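Local coordinates for protein Cys-Gly metallodipeptidase DUG1 (PDB 4G1P) that hydrolyses the dipeptide Cys-Gly with the help of bound metal ions and serves as the catalytic component of the complex that degrades glutathione in yeast, at residues A[30-34]-A[103-107]; A[22-27]-A[139-143]; A[97-101]-A[423-429]; A[39-43]-A[78-82]. Residue numbers count along the deposited sequence, not the author numbering.

How the interactions relate
Three of the four contacts are buried; interaction 4 lies nearer the surface and is only partly covered. Interactions 1 and 3 draw on adjoining pieces of chain, strand 96-102 and the loop that leaves it, yet one is mainly polar and backbone-based beside the active site while the other is aromatic and aliphatic, against one face of the central sheet. Interaction 2 is purely apolar helix packing, with helix 135-154 also touching the loop of interaction 1 through Thr139 and Leu142. Interaction 4 is tied to interaction 1 by Tyr103 OH with Pro82 O and by Arg39 NH2 with Ser33 O, both probable hydrogen bonds, and mixes one arginine hydrogen bond with proline and phenylalanine packing.

Interaction 1. Residues A[30-34]-A[103-107]; sequences PAVSS and YDVQP
This contact belongs to the active-site loop of an M20 metallopeptidase: residues 103-107 leave strand 96-102 and pass alongside loop 30-34, with the touching parts directed 56° apart. Neither piece is helix or strand. Ala31 is the centre of an inverse gamma turn (phi/psi -68/64), closed by Val32 N to Pro30 O at 2.7 Å. The CA atoms of Ala31 and Asp104 lie 4.8 Å apart, those of Val32 and Val105 5.1 Å. Tyr103 comes first, its carbonyl O 3.6 Å from Ala31 CB, while its hydroxyl bonds to Pro82 O. Asp104, an active-site residue by similarity, takes a p rotamer; its OD2 accepts a hydrogen bond from Ser33 OG (2.8 Å), and its carboxylate also receives the amides of Glu171 and Glu172. Ser33 OG is further bonded to Ser173. Val105, extended at -148/156, donates a hydrogen bond from N to Ala31 O (2.9 Å), and its O meets Val32 CA in a CA-H...O contact of 3.4 Å. Its CG2 lies 4.1 Å from Val32 CG2. Gln106 turns away from loop 30-34 and bonds through NE2 to Glu172, a zinc ligand. Pro107 closes the apolar side, its CB 4.0 Å from Val32 CG1. A water bridges the two loops, giving a hydrogen bond to Val105 O at 2.8 Å and lying 2.8 Å from Ser34 OG.

Interaction 2. Residues A[22-27]-A[139-143]; sequences RLTKAI and TGPLL
Two helical segments cross here at 133°, their axes 10.3 Å apart at closest approach. Segment 139-143 is kinked at Pro141, whose nitrogen has no bond to the turn before. Leu23 and Gly140 have CA atoms 6.7 Å apart, Ile27 and Thr139 7.2 Å. All the contacts across are van der Waals. Among the aliphatic ones, Leu143 (m, t) reaches between the first helix's side chains: its CD1 is 3.6 Å from Ala26 CB, 3.7 Å from Leu23 CD1 and 4.1 Å from Arg22 CG. Leu23 (t, p) brings CD1 to 3.9 Å from Gly140 CA, an approach to bare backbone. Thr139 (m) contributes its methyl, CG2 lying 3.8 Å from Ala26 CB, while its CB is 3.8 Å from Ile27 CD1. Polar ends are satisfied outside: Thr139 OG1 bonds to Lys45, and the Arg22 guanidinium meets Gln52, Asn147 and, by a salt bridge, Asp150. This is helix-on-helix packing in the alpha/beta catalytic domain of an M20 peptidase, joining helix 16-28 to helix 135-154.

Interaction 3. Residues A[97-101]-A[423-429]; sequences VLVYG and IPITLTF
Strand 97-101 presents Leu98 and Tyr100, alternate residues on one face, to the turn and first helical residues of 423-429. The second segment makes a type I beta turn from Ile423 to Thr426, closed by Thr426 N to Ile423 O at 3.0 Å, and runs into helix 426-433; the backbones stay well apart, Tyr100 CA to Thr426 CA being 9.2 Å, so side chains span the gap. Tyr100 (chi1 159°, t; chi2 -86°) extends its ring toward the turn. Over one face sits Ile425, whose chi1 of 32° lies between wells with chi2 at 70° (p): its CD1 is 3.4 Å from the ring centroid and 16° off the normal, a CH-pi contact, and 3.3 Å from Tyr100 CZ. Phe429 (m, -83°) turns its edge to the Tyr100 face in an offset edge-to-face pair, centroids 5.6 Å apart and planes at 63°. Phe429 CE1 also meets Leu98 CD2 at 3.6 Å, Leu98 being t, p. Ile423 (m, t) places CG2 3.9 Å from Tyr100 CE1. A water donates to Tyr100 OH (3.1 Å) and accepts from Ile425 N (3.0 Å); the hydroxyl also bonds to Glu168. Leu178 and Ile182 of helix 178-185 extend the cluster. Helix 426-433 thus covers a face of the central mixed sheet, in the alpha/beta catalytic domain of the M20 fold, and Tyr100 and Ile423 carry this core up to Glu171 and Asp200 at the two-zinc site.

Interaction 4. Residues A[39-43]-A[78-82]; sequences RSKVF and LSLPP
Arg39 lays its guanidinium between two apolar groups, with Leu78 CD2 over one face (3.7 Å from CZ) and Pro81 CD over the opposite face (3.5 Å from Arg39 NH1). It opens helix 39-55, here regular with Phe43 N to Arg39 O at 3.1 Å, while 78-82 is an extended loop leading into strand 83-88; Phe43 and Pro81 have CA atoms 6.1 Å apart. The Arg39 chain folds through t, p, p, which brings NH1 to Ser79 O in a hydrogen bond of 2.9 Å at the guanidinium edge; NH2 bonds to Ser33 O. One turn on, Val42 (t) sets CG1 3.7 Å from Pro81 CG. Phe43 (m) swings its ring in along the loop, CE1 lying 3.8 Å from Pro81 CA and CD1 3.9 Å from Pro82 CD. The start of helix 39-55 is thereby joined to the loop entering the six-stranded mixed sheet. Across the segments Arg39 gives its one hydrogen bond to a main-chain carbonyl, so the contact joins a charged group to backbone and hydrocarbon without a salt bridge.

Interaction 1. Residues A[30-34]-A[103-107]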
loop_
_atom_site.group_PDB
_atom_site.type_symbol
_atom_site.label_atom_id
_atom_site.label_comp_id
_atom_site.label_asym_id
_atom_site.label_seq_id
_atom_site.Cartn_x
_atom_site.Cartn_y
_atom_site.Cartn_z
ATOM N N PRO A 30 9.733 5.057 20.309
ATOM C CA PRO A 30 9.145 4.183 19.291
ATOM C C PRO A 30 10.162 3.277 18.595
ATOM O O PRO A 30 10.482 3.506 17.435
ATOM C CB PRO A 30 8.552 5.178 18.292
ATOM C CG PRO A 30 9.409 6.377 18.418
ATOM C CD PRO A 30 9.840 6.452 19.849
ATOM N N ALA A 31 10.639 2.255 19.298
ATOM C CA ALA A 31 11.582 1.277 18.754
ATOM C C ALA A 31 10.958 0.400 17.664
ATOM O O ALA A 31 10.815 -0.813 17.838
ATOM C CB ALA A 31 12.094 0.390 19.881
ATOM N N VAL A 32 10.572 1.008 16.553
ATOM C CA VAL A 32 10.013 0.256 15.448
ATOM C C VAL A 32 11.149 -0.295 14.585
ATOM O O VAL A 32 11.725 0.415 13.765
ATOM C CB VAL A 32 9.113 1.150 14.611
ATOM C CG1 VAL A 32 8.492 0.363 13.447
ATOM C CG2 VAL A 32 8.051 1.789 15.494
ATOM N N SER A 33 11.482 -1.565 14.790
ATOM C CA SER A 33 12.635 -2.174 14.131
ATOM C C SER A 33 12.477 -2.311 12.607
ATOM O O SER A 33 13.455 -2.478 11.891
ATOM C CB SER A 33 12.926 -3.543 14.735
ATOM O OG SER A 33 11.839 -4.426 14.507
ATOM N N SER A 34 11.252 -2.252 12.113
ATOM C CA SER A 34 11.024 -2.455 10.699
ATOM C C SER A 34 11.188 -1.147 9.953
ATOM O O SER A 34 11.170 -1.134 8.733
ATOM C CB SER A 34 9.613 -2.973 10.464
ATOM O OG SER A 34 8.653 -2.000 10.866
ATOM N N TYR A 103 12.347 -5.758 22.840
ATOM C CA TYR A 103 12.042 -4.360 23.073
ATOM C C TYR A 103 11.654 -3.559 21.833
ATOM O O TYR A 103 11.292 -2.391 21.957
ATOM C CB TYR A 103 13.187 -3.686 23.804
ATOM C CG TYR A 103 14.506 -3.676 23.076
ATOM C CD1 TYR A 103 14.761 -2.747 22.071
ATOM C CD2 TYR A 103 15.529 -4.566 23.425
ATOM C CE1 TYR A 103 15.986 -2.717 21.407
ATOM C CE2 TYR A 103 16.754 -4.537 22.774
ATOM C CZ TYR A 103 16.975 -3.602 21.762
ATOM O OH TYR A 103 18.182 -3.553 21.107
ATOM N N ASP A 104 11.740 -4.163 20.649
ATOM C CA ASP A 104 11.258 -3.512 19.439
ATOM C C ASP A 104 9.775 -3.784 19.363
ATOM O O ASP A 104 9.271 -4.622 20.109
ATOM C CB ASP A 104 11.965 -4.016 18.176
ATOM C CG ASP A 104 11.770 -5.511 17.946
ATOM O OD1 ASP A 104 12.114 -6.319 18.839
ATOM O OD2 ASP A 104 11.278 -5.887 16.859
ATOM N N VAL A 105 9.084 -3.070 18.471
ATOM C CA VAL A 105 7.622 -3.080 18.397
ATOM C C VAL A 105 7.124 -2.888 16.971
ATOM O O VAL A 105 7.812 -2.309 16.140
ATOM C CB VAL A 105 7.007 -1.940 19.255
ATOM C CG1 VAL A 105 7.281 -2.150 20.741
ATOM C CG2 VAL A 105 7.530 -0.576 18.807
ATOM N N GLN A 106 5.913 -3.363 16.703
ATOM C CA GLN A 106 5.242 -3.138 15.423
ATOM C C GLN A 106 5.036 -1.647 15.133
ATOM O O GLN A 106 4.920 -0.851 16.049
ATOM C CB GLN A 106 3.894 -3.855 15.417
ATOM C CG GLN A 106 3.990 -5.365 15.313
ATOM C CD GLN A 106 4.371 -5.820 13.922
ATOM O OE1 GLN A 106 3.762 -5.401 12.942
ATOM N NE2 GLN A 106 5.394 -6.672 13.823
ATOM N N PRO A 107 5.015 -1.260 13.847
ATOM C CA PRO A 107 4.701 0.138 13.534
ATOM C C PRO A 107 3.302 0.504 14.006
ATOM O O PRO A 107 2.455 -0.375 14.184
ATOM C CB PRO A 107 4.754 0.185 11.997
ATOM C CG PRO A 107 4.690 -1.226 11.556
ATOM C CD PRO A 107 5.336 -2.031 12.637
HETATM O O HOH W 1 8.690 -2.881 13.574
#

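Interaction 2. Residues A[22-27]-A[139-143]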
loop_
_atom_site.group_PDB
_atom_site.type_symbol
_atom_site.label_atom_id
_atom_site.label_comp_id
_atom_site.label_asym_id
_atom_site.label_seq_id
_atom_site.Cartn_x
_atom_site.Cartn_y
_atom_site.Cartn_z
ATOM N N ARG A 22 8.207 3.830 34.741
ATOM C CA ARG A 22 9.189 3.141 33.930
ATOM C C ARG A 22 8.567 2.697 32.607
ATOM O O ARG A 22 9.161 2.874 31.545
ATOM C CB ARG A 22 9.751 1.952 34.693
ATOM C CG ARG A 22 10.481 0.968 33.818
ATOM C CD ARG A 22 10.963 -0.220 34.628
ATOM N NE ARG A 22 12.137 0.115 35.425
ATOM C CZ ARG A 22 12.465 -0.476 36.565
ATOM N NH1 ARG A 22 11.711 -1.447 37.065
ATOM N NH2 ARG A 22 13.558 -0.094 37.202
ATOM N N LEU A 23 7.355 2.158 32.671
ATOM C CA LEU A 23 6.700 1.631 31.487
ATOM C C LEU A 23 6.294 2.763 30.532
ATOM O O LEU A 23 6.257 2.585 29.325
ATOM C CB LEU A 23 5.501 0.779 31.884
ATOM C CG LEU A 23 4.700 0.145 30.755
ATOM C CD1 LEU A 23 5.574 -0.758 29.920
ATOM C CD2 LEU A 23 3.525 -0.624 31.321
ATOM N N THR A 24 6.027 3.943 31.071
ATOM C CA THR A 24 5.630 5.061 30.228
ATOM C C THR A 24 6.793 5.534 29.374
ATOM O O THR A 24 6.619 5.796 28.182
ATOM C CB THR A 24 5.114 6.254 31.044
ATOM O OG1 THR A 24 4.002 5.844 31.849
ATOM C CG2 THR A 24 4.691 7.368 30.122
ATOM N N LYS A 25 7.969 5.647 29.990
ATOM C CA LYS A 25 9.151 6.136 29.292
ATOM C C LYS A 25 9.515 5.213 28.149
ATOM O O LYS A 25 9.797 5.665 27.034
ATOM C CB LYS A 25 10.337 6.253 30.241
ATOM C CG LYS A 25 10.275 7.452 31.162
ATOM C CD LYS A 25 11.219 7.298 32.348
ATOM C CE LYS A 25 11.064 8.453 33.313
ATOM N NZ LYS A 25 9.654 8.943 33.270
ATOM N N ALA A 26 9.492 3.917 28.446
ATOM C CA ALA A 26 9.797 2.872 27.482
ATOM C C ALA A 26 8.870 2.914 26.264
ATOM O O ALA A 26 9.316 2.884 25.120
ATOM C CB ALA A 26 9.713 1.511 28.161
ATOM N N ILE A 27 7.576 2.979 26.531
ATOM C CA ILE A 27 6.570 2.976 25.491
ATOM C C ILE A 27 6.708 4.232 24.621
ATOM O O ILE A 27 6.344 4.225 23.449
ATOM C CB ILE A 27 5.163 2.856 26.136
ATOM C CG1 ILE A 27 4.995 1.470 26.765
ATOM C CG2 ILE A 27 4.051 3.125 25.148
ATOM C CD1 ILE A 27 5.262 0.334 25.807
ATOM N N THR A 139 6.864 -4.985 25.519
ATOM C CA THR A 139 7.564 -4.122 26.478
ATOM C C THR A 139 7.035 -4.216 27.934
ATOM O O THR A 139 7.812 -4.193 28.888
ATOM C CB THR A 139 7.605 -2.662 25.966
ATOM O OG1 THR A 139 8.252 -2.640 24.692
ATOM C CG2 THR A 139 8.370 -1.773 26.903
ATOM N N GLY A 140 5.723 -4.335 28.095
ATOM C CA GLY A 140 5.160 -4.601 29.403
ATOM C C GLY A 140 5.746 -5.840 30.077
ATOM O O GLY A 140 6.302 -5.747 31.179
ATOM N N PRO A 141 5.624 -7.013 29.422
ATOM C CA PRO A 141 6.148 -8.244 30.024
ATOM C C PRO A 141 7.651 -8.167 30.275
ATOM O O PRO A 141 8.087 -8.526 31.365
ATOM C CB PRO A 141 5.832 -9.311 28.969
ATOM C CG PRO A 141 4.670 -8.747 28.204
ATOM C CD PRO A 141 4.926 -7.279 28.148
ATOM N N LEU A 142 8.416 -7.702 29.290
ATOM C CA LEU A 142 9.856 -7.549 29.444
ATOM C C LEU A 142 10.194 -6.776 30.719
ATOM O O LEU A 142 10.931 -7.269 31.573
ATOM C CB LEU A 142 10.453 -6.830 28.231
ATOM C CG LEU A 142 11.970 -6.680 28.136
ATOM C CD1 LEU A 142 12.371 -6.502 26.686
ATOM C CD2 LEU A 142 12.465 -5.504 28.944
ATOM N N LEU A 143 9.677 -5.555 30.834
ATOM C CA LEU A 143 9.993 -4.719 31.987
ATOM C C LEU A 143 9.514 -5.356 33.298
ATOM O O LEU A 143 10.073 -5.100 34.367
ATOM C CB LEU A 143 9.404 -3.318 31.823
ATOM C CG LEU A 143 10.002 -2.452 30.714
ATOM C CD1 LEU A 143 9.210 -1.156 30.545
ATOM C CD2 LEU A 143 11.474 -2.166 31.000
#

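Interaction 3. Residues A[97-101]-A[423-429]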
loop_
_atom_site.group_PDB
_atom_site.type_symbol
_atom_site.label_atom_id
_atom_site.label_comp_id
_atom_site.label_asym_id
_atom_site.label_seq_id
_atom_site.Cartn_x
_atom_site.Cartn_y
_atom_site.Cartn_z
ATOM N N VAL A 97 18.048 -18.779 36.027
ATOM C CA VAL A 97 16.994 -18.680 35.025
ATOM C C VAL A 97 17.293 -17.585 34.002
ATOM O O VAL A 97 17.554 -16.437 34.356
ATOM C CB VAL A 97 15.618 -18.410 35.650
ATOM C CG1 VAL A 97 14.559 -18.351 34.567
ATOM C CG2 VAL A 97 15.279 -19.488 36.646
ATOM N N LEU A 98 17.273 -17.960 32.730
ATOM C CA LEU A 98 17.419 -16.989 31.655
ATOM C C LEU A 98 16.032 -16.547 31.220
ATOM O O LEU A 98 15.165 -17.389 30.912
ATOM C CB LEU A 98 18.183 -17.595 30.477
ATOM C CG LEU A 98 18.257 -16.776 29.183
ATOM C CD1 LEU A 98 18.719 -15.387 29.489
ATOM C CD2 LEU A 98 19.219 -17.397 28.209
ATOM N N VAL A 99 15.811 -15.233 31.224
ATOM C CA VAL A 99 14.574 -14.690 30.671
ATOM C C VAL A 99 14.841 -13.931 29.385
ATOM O O VAL A 99 15.784 -13.144 29.292
ATOM C CB VAL A 99 13.789 -13.804 31.674
ATOM C CG1 VAL A 99 13.314 -14.638 32.844
ATOM C CG2 VAL A 99 14.629 -12.623 32.150
ATOM N N TYR A 100 13.994 -14.188 28.395
ATOM C CA TYR A 100 14.076 -13.543 27.091
ATOM C C TYR A 100 12.806 -12.760 26.797
ATOM O O TYR A 100 11.698 -13.187 27.162
ATOM C CB TYR A 100 14.262 -14.598 26.013
ATOM C CG TYR A 100 13.862 -14.158 24.624
ATOM C CD1 TYR A 100 12.540 -14.260 24.185
ATOM C CD2 TYR A 100 14.810 -13.670 23.737
ATOM C CE1 TYR A 100 12.177 -13.854 22.929
ATOM C CE2 TYR A 100 14.457 -13.280 22.471
ATOM C CZ TYR A 100 13.142 -13.372 22.073
ATOM O OH TYR A 100 12.801 -12.982 20.810
ATOM N N GLY A 101 12.974 -11.634 26.105
ATOM C CA GLY A 101 11.872 -10.823 25.620
ATOM C C GLY A 101 12.373 -9.907 24.516
ATOM O O GLY A 101 13.523 -10.012 24.075
ATOM N N ILE A 423 7.283 -17.589 18.514
ATOM C CA ILE A 423 8.436 -16.947 19.111
ATOM C C ILE A 423 9.648 -17.689 18.607
ATOM O O ILE A 423 10.150 -18.568 19.260
ATOM C CB ILE A 423 8.399 -16.994 20.627
ATOM C CG1 ILE A 423 7.068 -16.441 21.145
ATOM C CG2 ILE A 423 9.564 -16.216 21.186
ATOM C CD1 ILE A 423 6.808 -16.706 22.623
ATOM N N PRO A 424 10.109 -17.332 17.412
ATOM C CA PRO A 424 11.193 -17.991 16.684
ATOM C C PRO A 424 12.342 -18.616 17.497
ATOM O O PRO A 424 12.643 -19.767 17.187
ATOM C CB PRO A 424 11.701 -16.873 15.778
ATOM C CG PRO A 424 10.436 -16.141 15.429
ATOM C CD PRO A 424 9.570 -16.186 16.658
ATOM N N ILE A 425 12.970 -17.934 18.459
ATOM C CA ILE A 425 14.171 -18.520 19.091
ATOM C C ILE A 425 13.912 -19.532 20.188
ATOM O O ILE A 425 14.866 -20.081 20.745
ATOM C CB ILE A 425 15.161 -17.484 19.705
ATOM C CG1 ILE A 425 14.416 -16.269 20.240
ATOM C CG2 ILE A 425 16.285 -17.132 18.731
ATOM C CD1 ILE A 425 13.611 -16.570 21.460
ATOM N N THR A 426 12.641 -19.736 20.525
ATOM C CA THR A 426 12.270 -20.641 21.593
ATOM C C THR A 426 12.958 -22.006 21.411
ATOM O O THR A 426 13.572 -22.520 22.338
ATOM C CB THR A 426 10.741 -20.779 21.714
ATOM O OG1 THR A 426 10.421 -21.732 22.741
ATOM C CG2 THR A 426 10.158 -21.264 20.405
ATOM N N LEU A 427 12.922 -22.551 20.201
ATOM C CA LEU A 427 13.570 -23.824 19.926
ATOM C C LEU A 427 15.083 -23.729 20.034
ATOM O O LEU A 427 15.733 -24.660 20.522
ATOM C CB LEU A 427 13.194 -24.325 18.541
ATOM C CG LEU A 427 13.526 -25.780 18.228
ATOM C CD1 LEU A 427 13.096 -26.718 19.360
ATOM C CD2 LEU A 427 12.837 -26.157 16.938
ATOM N N THR A 428 15.642 -22.609 19.582
ATOM C CA THR A 428 17.078 -22.396 19.690
ATOM C C THR A 428 17.516 -22.361 21.152
ATOM O O THR A 428 18.574 -22.873 21.490
ATOM C CB THR A 428 17.540 -21.125 18.953
ATOM O OG1 THR A 428 17.314 -21.281 17.550
ATOM C CG2 THR A 428 19.020 -20.892 19.163
ATOM N N PHE A 429 16.705 -21.788 22.034
ATOM C CA PHE A 429 17.068 -21.820 23.451
ATOM C C PHE A 429 17.096 -23.251 23.971
ATOM O O PHE A 429 18.067 -23.687 24.618
ATOM C CB PHE A 429 16.136 -20.954 24.296
ATOM C CG PHE A 429 16.509 -19.494 24.299
ATOM C CD1 PHE A 429 17.745 -19.084 24.770
ATOM C CD2 PHE A 429 15.618 -18.526 23.849
ATOM C CE1 PHE A 429 18.084 -17.736 24.772
ATOM C CE2 PHE A 429 15.959 -17.185 23.864
ATOM C CZ PHE A 429 17.189 -16.793 24.319
HETATM O O HOH W 2 12.050 -15.072 18.577
#

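Interaction 4. Residues A[39-43]-A[78-82]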
loop_
_atom_site.group_PDB
_atom_site.type_symbol
_atom_site.label_atom_id
_atom_site.label_comp_id
_atom_site.label_asym_id
_atom_site.label_seq_id
_atom_site.Cartn_x
_atom_site.Cartn_y
_atom_site.Cartn_z
ATOM N N ARG A 39 15.402 3.649 13.420
ATOM C CA ARG A 39 16.419 2.768 13.981
ATOM C C ARG A 39 17.065 3.414 15.206
ATOM O O ARG A 39 17.293 2.752 16.219
ATOM C CB ARG A 39 17.469 2.394 12.928
ATOM C CG ARG A 39 18.613 1.498 13.421
ATOM C CD ARG A 39 18.130 0.172 14.011
ATOM N NE ARG A 39 17.130 -0.467 13.163
ATOM C CZ ARG A 39 17.364 -1.499 12.357
ATOM N NH1 ARG A 39 18.566 -2.036 12.293
ATOM N NH2 ARG A 39 16.389 -2.000 11.614
ATOM N N SER A 40 17.313 4.717 15.128
ATOM C CA SER A 40 17.933 5.442 16.234
ATOM C C SER A 40 17.072 5.377 17.492
ATOM O O SER A 40 17.586 5.285 18.601
ATOM C CB SER A 40 18.213 6.896 15.854
ATOM O OG SER A 40 17.035 7.662 15.903
ATOM N N LYS A 41 15.757 5.411 17.311
ATOM C CA LYS A 41 14.836 5.218 18.425
ATOM C C LYS A 41 15.038 3.851 19.058
ATOM O O LYS A 41 15.051 3.719 20.286
ATOM C CB LYS A 41 13.392 5.373 17.958
ATOM C CG LYS A 41 13.078 6.768 17.464
ATOM C CD LYS A 41 13.509 7.804 18.492
ATOM C CE LYS A 41 13.143 9.220 18.055
ATOM N NZ LYS A 41 13.730 10.254 18.969
ATOM N N VAL A 42 15.212 2.839 18.214
ATOM C CA VAL A 42 15.432 1.495 18.720
ATOM C C VAL A 42 16.658 1.458 19.616
ATOM O O VAL A 42 16.634 0.821 20.668
ATOM C CB VAL A 42 15.543 0.432 17.603
ATOM C CG1 VAL A 42 15.578 -0.948 18.214
ATOM C CG2 VAL A 42 14.367 0.535 16.680
ATOM N N PHE A 43 17.715 2.165 19.228
ATOM C CA PHE A 43 18.913 2.205 20.063
ATOM C C PHE A 43 18.640 2.904 21.390
ATOM O O PHE A 43 19.135 2.462 22.437
ATOM C CB PHE A 43 20.073 2.888 19.347
ATOM C CG PHE A 43 20.452 2.236 18.049
ATOM C CD1 PHE A 43 20.369 0.856 17.899
ATOM C CD2 PHE A 43 20.884 3.006 16.970
ATOM C CE1 PHE A 43 20.725 0.256 16.702
ATOM C CE2 PHE A 43 21.237 2.417 15.763
ATOM C CZ PHE A 43 21.160 1.044 15.624
ATOM N N LEU A 78 23.093 -0.242 8.025
ATOM C CA LEU A 78 22.473 0.049 9.298
ATOM C C LEU A 78 22.896 -1.024 10.309
ATOM O O LEU A 78 22.799 -2.218 10.015
ATOM C CB LEU A 78 20.963 0.002 9.091
ATOM C CG LEU A 78 20.031 0.807 9.983
ATOM C CD1 LEU A 78 20.306 2.293 9.847
ATOM C CD2 LEU A 78 18.624 0.496 9.543
ATOM N N SER A 79 23.375 -0.622 11.485
ATOM C CA SER A 79 23.674 -1.606 12.524
ATOM C C SER A 79 22.368 -2.193 13.057
ATOM O O SER A 79 21.336 -1.536 13.032
ATOM C CB SER A 79 24.456 -0.982 13.681
ATOM O OG SER A 79 25.643 -0.347 13.246
ATOM N N LEU A 80 22.409 -3.429 13.536
ATOM C CA LEU A 80 21.240 -4.050 14.154
ATOM C C LEU A 80 21.085 -3.551 15.586
ATOM O O LEU A 80 22.076 -3.174 16.208
ATOM C CB LEU A 80 21.386 -5.579 14.152
ATOM C CG LEU A 80 21.287 -6.255 12.783
ATOM C CD1 LEU A 80 22.037 -7.569 12.781
ATOM C CD2 LEU A 80 19.837 -6.462 12.366
ATOM N N PRO A 81 19.841 -3.542 16.108
ATOM C CA PRO A 81 19.582 -3.281 17.535
ATOM C C PRO A 81 20.374 -4.265 18.365
ATOM O O PRO A 81 20.411 -5.433 18.003
ATOM C CB PRO A 81 18.097 -3.599 17.687
ATOM C CG PRO A 81 17.523 -3.454 16.337
ATOM C CD PRO A 81 18.600 -3.807 15.357
ATOM N N PRO A 82 21.010 -3.807 19.451
ATOM C CA PRO A 82 21.851 -4.658 20.305
ATOM C C PRO A 82 21.034 -5.671 21.104
ATOM O O PRO A 82 19.925 -5.336 21.499
ATOM C CB PRO A 82 22.484 -3.648 21.268
ATOM C CG PRO A 82 21.523 -2.528 21.312
ATOM C CD PRO A 82 20.969 -2.419 19.933
#